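Local coordinates for SRPBCC family protein (Bacillus thuringiensis serovar konkukian, PDB 3F08), which is of unknown function but probably binds a hydrophobic small molecule, in the manner of Bet v 1-like polyketide cyclases and lipid-transport proteins, at residues I118-V121 and H122-S126; E15-W18 and Q19-G23; Y72-N76 and A77-V81. The protein carries 5 engineered substitutions. All coordinates share one frame; numbering follows the deposited sequence.

Interaction 1. Residues I118-V121 and H122-S126; sequences INLV and HGIYS. Engineered in segment 118-121: V121 (natural residue Phe).
V121, an engineered residue where the natural protein has Phe, sets CG1 anti to its backbone N (chi1 175°), while Y125 one turn later turns its ring back beside its own N (chi1 -61°); together these torsions lay the methyl over one face of the phenol. CG1 of V121 stands 3.8 Å from the centroid of the Y125 ring, 29° off the ring normal, a CH-pi contact displaced toward the hydroxyl end, with V121 CG1 to Y125 CZ at 3.4 Å. The two side chains run side by side and point the same way.

Behind them the amide N of Y125 donates to V121 O at 3.0 Å. The remaining i to i+4 bonds, H122 to I118, G123 to N119 and I124 to L120, complete the alpha-helical pattern. On another side of the helix, L120 and I124 meet loosely through their CD1 atoms at 4.4 Å. A water donates to N119 OD1 at 2.8 Å and also makes a weak bond with H122 ND1, linking two polar side chains.

This turn of helix 114-137 packs on the sheet: V121 touches T4 of strand 3-10 and F107 of strand 99-109, and the Y125 ring stacks with W103 while its hydroxyl bonds Y84 and S86. L120 and I124 lean instead on P80 and F79 of the loop before strand 81-92.

Interaction 2. Residues E15-W18 and Q19-G23; sequences EQVW and QLIGG
W18 lays the six-membered ring of its indole over G22, whose CA sits 3.4 Å from the ring centroid and only 1° off the normal. The near-equal distances from that CA to the six ring carbons, all about 3.7 Å, show a centred CH-pi contact over one face. It depends on W18 CG being anti to the backbone N (chi1 180°), which carries the indole forward along the helix. The same pair is joined through the backbone, where G22 N donates to W18 O at 2.7 Å; ring and carbonyl of one residue thus both engage the glycine.

V17 and I21 are oriented differently: they lie side by side and point the same way, V17 CG1 meeting I21 CD1 at 3.9 Å. I21 places CG1 between its own N and carbonyl carbon (chi1 74°), which brings this carbon to 3.2 Å from V17 O. The amide N of I21 donates to that same V17 O at 2.8 Å. Earlier, Q19 and L20 bond back to E15 and Q16 in the same i to i+4 pattern.

The outer surroundings divide by side chain. V17 and I21 face V90 of strand 81-92 and, with L20, the helix 114-137 at F136 and L132. W18 NE1 bonds D65, while R44 of the second subunit makes a cation-pi contact with the indole and hydrogen bonds to W18 O and Q19 O, so W18 O serves both G22 and the neighbouring chain. The whole is the end of the short helix 14-21, which follows the first strand as in Bet v 1-like folds, running into a glycine pair and contributing to the dimer interface.

Interaction 3. Residues Y72-N76 and A77-V81; sequences YSIMN and APFPV
I74 and A77 make the tighter of the apolar contacts here: I74 CG2 approaches A77 CB to 3.4 Å, closer than carbons usually pack. The other branch of the isoleucine reaches further. With CG1 beside the backbone N (chi1 -81°) and chi2 extended, I74 CD1 comes 3.8 Å from F79 CD2. It meets the phenyl at its edge, in the plane of the ring, and the two side chains cross at about a right angle. The same I74 CD1 also lies 4.0 Å from A77 CB, so I74 fills the inside of the bend with two branches, CG2 against the alanine and CD1 against both alanine and phenylalanine. The CB atoms of I74 and F79 each point toward the opposite segment.

Polar contacts play a different part. No hydrogen bond joins 72-76 to 77-81, so across the bend the contact rests on carbon atoms. Within 77-81, V81 N donates to F79 O at 2.7 Å, closing an inverse gamma turn centred on P80. M75 and N76 both pair by backbone with I57 of strand 55-64, forming a classic beta bulge where the chain turns its corner.

Outside partners place the apolar group: I74 also packs on Y84 of strand 81-92. Upstream, S73 bonds E61 through its hydroxyl. The arrangement is a connection between the antiparallel neighbours 69-74 and 81-92, with a classic bulge at its start and an inverse gamma turn at its end, in the curved sheet of a Bet v 1-like, helix-grip fold.

Interactions 1 and 3 touch through apolar side chains although they are far apart in sequence. Their centres are 13 Å apart, and the loop meets the helix where L120 CD2 lies 3.7 Å from P80 CD and I124 CD1 lies 3.9 Å from F79 CZ. Interaction 2 stands apart, its centre about 22 Å from that of interaction 1 and 24 Å from that of interaction 3, on the other side of the chain's centre; helix 114-137 nevertheless spans the gap, since its later residues pack on 15-23. In relatives the space between this long helix and the sheet holds the ligand, so interactions 1 and 3 probably lie near one end of a comparable pocket.

Interaction 1. Residues I118-V121 and H122-S126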
loop_
_atom_site.group_PDB
_atom_site.type_symbol
_atom_site.label_atom_id
_atom_site.label_comp_id
_atom_site.label_asym_id
_atom_site.label_seq_id
_atom_site.Cartn_x
_atom_site.Cartn_y
_atom_site.Cartn_z
ATOM N N ILE B 118 25.144 9.921 2.082
ATOM C CA ILE B 118 25.049 9.189 0.834
ATOM C C ILE B 118 25.697 7.807 0.950
ATOM O O ILE B 118 25.111 6.807 0.537
ATOM C CB ILE B 118 25.706 9.998 -0.308
ATOM C CG1 ILE B 118 24.756 11.112 -0.753
ATOM C CG2 ILE B 118 26.086 9.081 -1.462
ATOM C CD1 ILE B 118 25.411 12.164 -1.636
ATOM N N ASN B 119 26.897 7.751 1.523
ATOM C CA ASN B 119 27.607 6.482 1.683
ATOM C C ASN B 119 26.859 5.538 2.622
ATOM O O ASN B 119 26.824 4.330 2.399
ATOM C CB ASN B 119 29.027 6.731 2.214
ATOM C CG ASN B 119 29.807 5.445 2.432
ATOM O OD1 ASN B 119 29.870 4.590 1.551
ATOM N ND2 ASN B 119 30.411 5.308 3.608
ATOM N N LEU B 120 26.265 6.091 3.675
ATOM C CA LEU B 120 25.517 5.281 4.629
ATOM C C LEU B 120 24.255 4.708 3.979
ATOM O O LEU B 120 23.960 3.523 4.105
ATOM C CB LEU B 120 25.125 6.122 5.841
ATOM C CG LEU B 120 24.070 5.499 6.759
ATOM C CD1 LEU B 120 24.641 4.258 7.447
ATOM C CD2 LEU B 120 23.634 6.523 7.792
ATOM N N VAL B 121 23.506 5.560 3.295
ATOM C CA VAL B 121 22.283 5.119 2.633
ATOM C C VAL B 121 22.600 4.127 1.516
ATOM O O VAL B 121 21.963 3.085 1.409
ATOM C CB VAL B 121 21.509 6.321 2.068
ATOM C CG1 VAL B 121 20.300 5.848 1.282
ATOM C CG2 VAL B 121 21.065 7.226 3.217
ATOM N N HIS B 122 23.596 4.441 0.695
ATOM C CA HIS B 122 23.975 3.546 -0.390
ATOM C C HIS B 122 24.409 2.199 0.185
ATOM O O HIS B 122 24.122 1.152 -0.386
ATOM C CB HIS B 122 25.109 4.164 -1.219
ATOM C CG HIS B 122 25.453 3.384 -2.450
ATOM N ND1 HIS B 122 26.244 2.255 -2.418
ATOM C CD2 HIS B 122 25.106 3.565 -3.747
ATOM C CE1 HIS B 122 26.373 1.778 -3.645
ATOM N NE2 HIS B 122 25.692 2.554 -4.468
ATOM N N GLY B 123 25.094 2.237 1.323
ATOM C CA GLY B 123 25.544 1.012 1.963
ATOM C C GLY B 123 24.368 0.153 2.400
ATOM O O GLY B 123 24.413 -1.073 2.327
ATOM N N ILE B 124 23.309 0.801 2.861
ATOM C CA ILE B 124 22.119 0.090 3.289
ATOM C C ILE B 124 21.445 -0.585 2.095
ATOM O O ILE B 124 21.069 -1.760 2.161
ATOM C CB ILE B 124 21.130 1.050 3.968
ATOM C CG1 ILE B 124 21.755 1.598 5.251
ATOM C CG2 ILE B 124 19.813 0.320 4.289
ATOM C CD1 ILE B 124 20.882 2.620 5.970
ATOM N N TYR B 125 21.302 0.151 0.998
ATOM C CA TYR B 125 20.676 -0.404 -0.196
ATOM C C TYR B 125 21.505 -1.548 -0.774
ATOM O O TYR B 125 20.964 -2.583 -1.160
ATOM C CB TYR B 125 20.517 0.670 -1.272
ATOM C CG TYR B 125 19.645 1.838 -0.887
ATOM C CD1 TYR B 125 18.811 1.787 0.232
ATOM C CD2 TYR B 125 19.618 2.987 -1.678
ATOM C CE1 TYR B 125 17.964 2.863 0.554
ATOM C CE2 TYR B 125 18.788 4.053 -1.373
ATOM C CZ TYR B 125 17.961 3.993 -0.260
ATOM O OH TYR B 125 17.127 5.059 0.018
ATOM N N SER B 126 22.820 -1.349 -0.833
ATOM C CA SER B 126 23.726 -2.351 -1.370
ATOM C C SER B 126 23.746 -3.643 -0.555
ATOM O O SER B 126 23.871 -4.734 -1.112
ATOM C CB SER B 126 25.136 -1.779 -1.468
ATOM O OG SER B 126 26.049 -2.804 -1.812
HETATM O O HOH W 1 28.656 2.759 -0.132
#

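Interaction 2. Residues E15-W18 and Q19-G23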
loop_
_atom_site.group_PDB
_atom_site.type_symbol
_atom_site.label_atom_id
_atom_site.label_comp_id
_atom_site.label_asym_id
_atom_site.label_seq_id
_atom_site.Cartn_x
_atom_site.Cartn_y
_atom_site.Cartn_z
ATOM N N GLU B 15 8.413 -11.512 -11.617
ATOM C CA GLU B 15 7.314 -12.014 -10.810
ATOM C C GLU B 15 7.788 -12.626 -9.490
ATOM O O GLU B 15 7.176 -12.394 -8.451
ATOM C CB GLU B 15 6.497 -13.051 -11.595
ATOM C CG GLU B 15 5.680 -12.487 -12.764
ATOM C CD GLU B 15 6.544 -11.947 -13.899
ATOM O OE1 GLU B 15 7.459 -12.664 -14.356
ATOM O OE2 GLU B 15 6.303 -10.806 -14.345
ATOM N N GLN B 16 8.862 -13.414 -9.528
ATOM C CA GLN B 16 9.384 -14.035 -8.308
ATOM C C GLN B 16 9.886 -12.957 -7.358
ATOM O O GLN B 16 9.542 -12.944 -6.188
ATOM C CB GLN B 16 10.568 -14.957 -8.605
ATOM C CG GLN B 16 10.331 -16.084 -9.581
ATOM C CD GLN B 16 11.629 -16.832 -9.877
ATOM O OE1 GLN B 16 12.181 -17.512 -9.003
ATOM N NE2 GLN B 16 12.130 -16.695 -11.102
ATOM N N VAL B 17 10.717 -12.060 -7.878
ATOM C CA VAL B 17 11.279 -10.997 -7.063
ATOM C C VAL B 17 10.227 -10.087 -6.440
ATOM O O VAL B 17 10.285 -9.807 -5.243
ATOM C CB VAL B 17 12.258 -10.133 -7.875
ATOM C CG1 VAL B 17 12.857 -9.044 -6.973
ATOM C CG2 VAL B 17 13.355 -11.018 -8.461
ATOM N N TRP B 18 9.277 -9.612 -7.243
ATOM C CA TRP B 18 8.238 -8.741 -6.706
ATOM C C TRP B 18 7.347 -9.519 -5.732
ATOM O O TRP B 18 6.852 -8.962 -4.755
ATOM C CB TRP B 18 7.399 -8.126 -7.831
ATOM C CG TRP B 18 6.313 -7.220 -7.310
ATOM C CD1 TRP B 18 4.965 -7.441 -7.354
ATOM C CD2 TRP B 18 6.493 -5.964 -6.628
ATOM N NE1 TRP B 18 4.293 -6.402 -6.738
ATOM C CE2 TRP B 18 5.206 -5.485 -6.285
ATOM C CE3 TRP B 18 7.613 -5.203 -6.273
ATOM C CZ2 TRP B 18 5.010 -4.271 -5.604
ATOM C CZ3 TRP B 18 7.418 -3.987 -5.589
ATOM C CH2 TRP B 18 6.122 -3.541 -5.265
ATOM N N GLN B 19 7.153 -10.810 -5.987
ATOM C CA GLN B 19 6.341 -11.630 -5.091
ATOM C C GLN B 19 7.012 -11.621 -3.723
ATOM O O GLN B 19 6.360 -11.472 -2.693
ATOM C CB GLN B 19 6.267 -13.079 -5.581
ATOM C CG GLN B 19 4.852 -13.628 -5.774
ATOM C CD GLN B 19 3.928 -13.382 -4.589
ATOM O OE1 GLN B 19 4.110 -13.937 -3.500
ATOM N NE2 GLN B 19 2.925 -12.544 -4.802
ATOM N N LEU B 20 8.331 -11.779 -3.737
ATOM C CA LEU B 20 9.147 -11.815 -2.529
ATOM C C LEU B 20 9.242 -10.467 -1.808
ATOM O O LEU B 20 8.973 -10.380 -0.607
ATOM C CB LEU B 20 10.564 -12.287 -2.887
ATOM C CG LEU B 20 11.449 -13.064 -1.902
ATOM C CD1 LEU B 20 12.815 -12.425 -1.827
ATOM C CD2 LEU B 20 10.817 -13.117 -0.535
ATOM N N ILE B 21 9.607 -9.416 -2.539
ATOM C CA ILE B 21 9.807 -8.107 -1.920
ATOM C C ILE B 21 8.691 -7.065 -2.012
ATOM O O ILE B 21 8.769 -6.028 -1.363
ATOM C CB ILE B 21 11.101 -7.462 -2.456
ATOM C CG1 ILE B 21 10.896 -6.972 -3.895
ATOM C CG2 ILE B 21 12.226 -8.498 -2.451
ATOM C CD1 ILE B 21 12.073 -6.192 -4.449
ATOM N N GLY B 22 7.661 -7.330 -2.807
ATOM C CA GLY B 22 6.567 -6.377 -2.953
ATOM C C GLY B 22 5.778 -6.060 -1.687
ATOM O O GLY B 22 5.182 -4.986 -1.576
ATOM N N GLY B 23 5.764 -6.996 -0.742
ATOM C CA GLY B 23 5.036 -6.790 0.498
ATOM C C GLY B 23 5.733 -5.787 1.390
ATOM O O GLY B 23 6.922 -5.922 1.683
#

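Interaction 3. Residues Y72-N76 and A77-V81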
loop_
_atom_site.group_PDB
_atom_site.type_symbol
_atom_site.label_atom_id
_atom_site.label_comp_id
_atom_site.label_asym_id
_atom_site.label_seq_id
_atom_site.Cartn_x
_atom_site.Cartn_y
_atom_site.Cartn_z
ATOM N N TYR B 72 8.625 4.689 0.443
ATOM C CA TYR B 72 8.386 4.871 1.856
ATOM C C TYR B 72 9.220 5.998 2.427
ATOM O O TYR B 72 10.227 6.416 1.842
ATOM C CB TYR B 72 8.683 3.573 2.601
ATOM C CG TYR B 72 10.125 3.128 2.515
ATOM C CD1 TYR B 72 11.062 3.535 3.463
ATOM C CD2 TYR B 72 10.546 2.272 1.499
ATOM C CE1 TYR B 72 12.389 3.093 3.405
ATOM C CE2 TYR B 72 11.867 1.825 1.428
ATOM C CZ TYR B 72 12.783 2.237 2.386
ATOM O OH TYR B 72 14.084 1.787 2.311
ATOM N N SER B 73 8.782 6.490 3.578
ATOM C CA SER B 73 9.469 7.560 4.272
ATOM C C SER B 73 9.819 7.024 5.649
ATOM O O SER B 73 9.310 5.987 6.065
ATOM C CB SER B 73 8.560 8.794 4.375
ATOM O OG SER B 73 7.329 8.490 5.012
ATOM N N ILE B 74 10.697 7.713 6.359
ATOM C CA ILE B 74 11.067 7.252 7.683
ATOM C C ILE B 74 10.419 8.102 8.760
ATOM O O ILE B 74 10.519 9.326 8.756
ATOM C CB ILE B 74 12.596 7.232 7.859
ATOM C CG1 ILE B 74 13.162 5.953 7.225
ATOM C CG2 ILE B 74 12.957 7.321 9.335
ATOM C CD1 ILE B 74 14.662 5.803 7.360
HETATM N N MSE B 75 9.747 7.430 9.685
HETATM C CA MSE B 75 9.062 8.095 10.783
HETATM C C MSE B 75 9.948 8.104 12.029
HETATM O O MSE B 75 10.035 9.114 12.729
HETATM C CB MSE B 75 7.749 7.363 11.057
HETATM C CG MSE B 75 6.659 8.205 11.688
HETATM SE SE MSE B 75 4.929 7.616 11.039
HETATM C CE MSE B 75 4.599 8.995 9.711
ATOM N N ASN B 76 10.610 6.978 12.287
ATOM C CA ASN B 76 11.491 6.826 13.441
ATOM C C ASN B 76 12.705 5.960 13.105
ATOM O O ASN B 76 12.567 4.758 12.871
ATOM C CB ASN B 76 10.721 6.199 14.609
ATOM C CG ASN B 76 9.760 7.177 15.265
ATOM O OD1 ASN B 76 10.170 8.037 16.048
ATOM N ND2 ASN B 76 8.478 7.059 14.938
ATOM N N ALA B 77 13.887 6.576 13.076
ATOM C CA ALA B 77 15.115 5.849 12.767
ATOM C C ALA B 77 16.374 6.562 13.254
ATOM O O ALA B 77 16.385 7.780 13.440
ATOM C CB ALA B 77 15.215 5.606 11.270
ATOM N N PRO B 78 17.460 5.800 13.461
ATOM C CA PRO B 78 18.733 6.353 13.931
ATOM C C PRO B 78 19.688 6.783 12.821
ATOM O O PRO B 78 20.901 6.688 12.979
ATOM C CB PRO B 78 19.305 5.211 14.759
ATOM C CG PRO B 78 18.936 4.030 13.916
ATOM C CD PRO B 78 17.488 4.325 13.517
ATOM N N PHE B 79 19.149 7.252 11.700
ATOM C CA PHE B 79 20.000 7.683 10.594
ATOM C C PHE B 79 20.056 9.203 10.543
ATOM O O PHE B 79 19.036 9.871 10.703
ATOM C CB PHE B 79 19.469 7.123 9.277
ATOM C CG PHE B 79 19.304 5.631 9.285
ATOM C CD1 PHE B 79 20.352 4.802 9.696
ATOM C CD2 PHE B 79 18.099 5.047 8.901
ATOM C CE1 PHE B 79 20.202 3.410 9.727
ATOM C CE2 PHE B 79 17.932 3.657 8.924
ATOM C CZ PHE B 79 18.986 2.835 9.340
ATOM N N PRO B 80 21.254 9.773 10.318
ATOM C CA PRO B 80 21.441 11.227 10.254
ATOM C C PRO B 80 20.890 11.893 9.000
ATOM O O PRO B 80 21.607 12.574 8.282
ATOM C CB PRO B 80 22.951 11.381 10.371
ATOM C CG PRO B 80 23.454 10.175 9.637
ATOM C CD PRO B 80 22.547 9.076 10.166
ATOM N N VAL B 81 19.604 11.706 8.746
ATOM C CA VAL B 81 18.975 12.299 7.579
ATOM C C VAL B 81 17.546 12.672 7.897
ATOM O O VAL B 81 16.930 12.098 8.792
ATOM C CB VAL B 81 18.950 11.325 6.377
ATOM C CG1 VAL B 81 20.373 11.014 5.919
ATOM C CG2 VAL B 81 18.217 10.045 6.764
#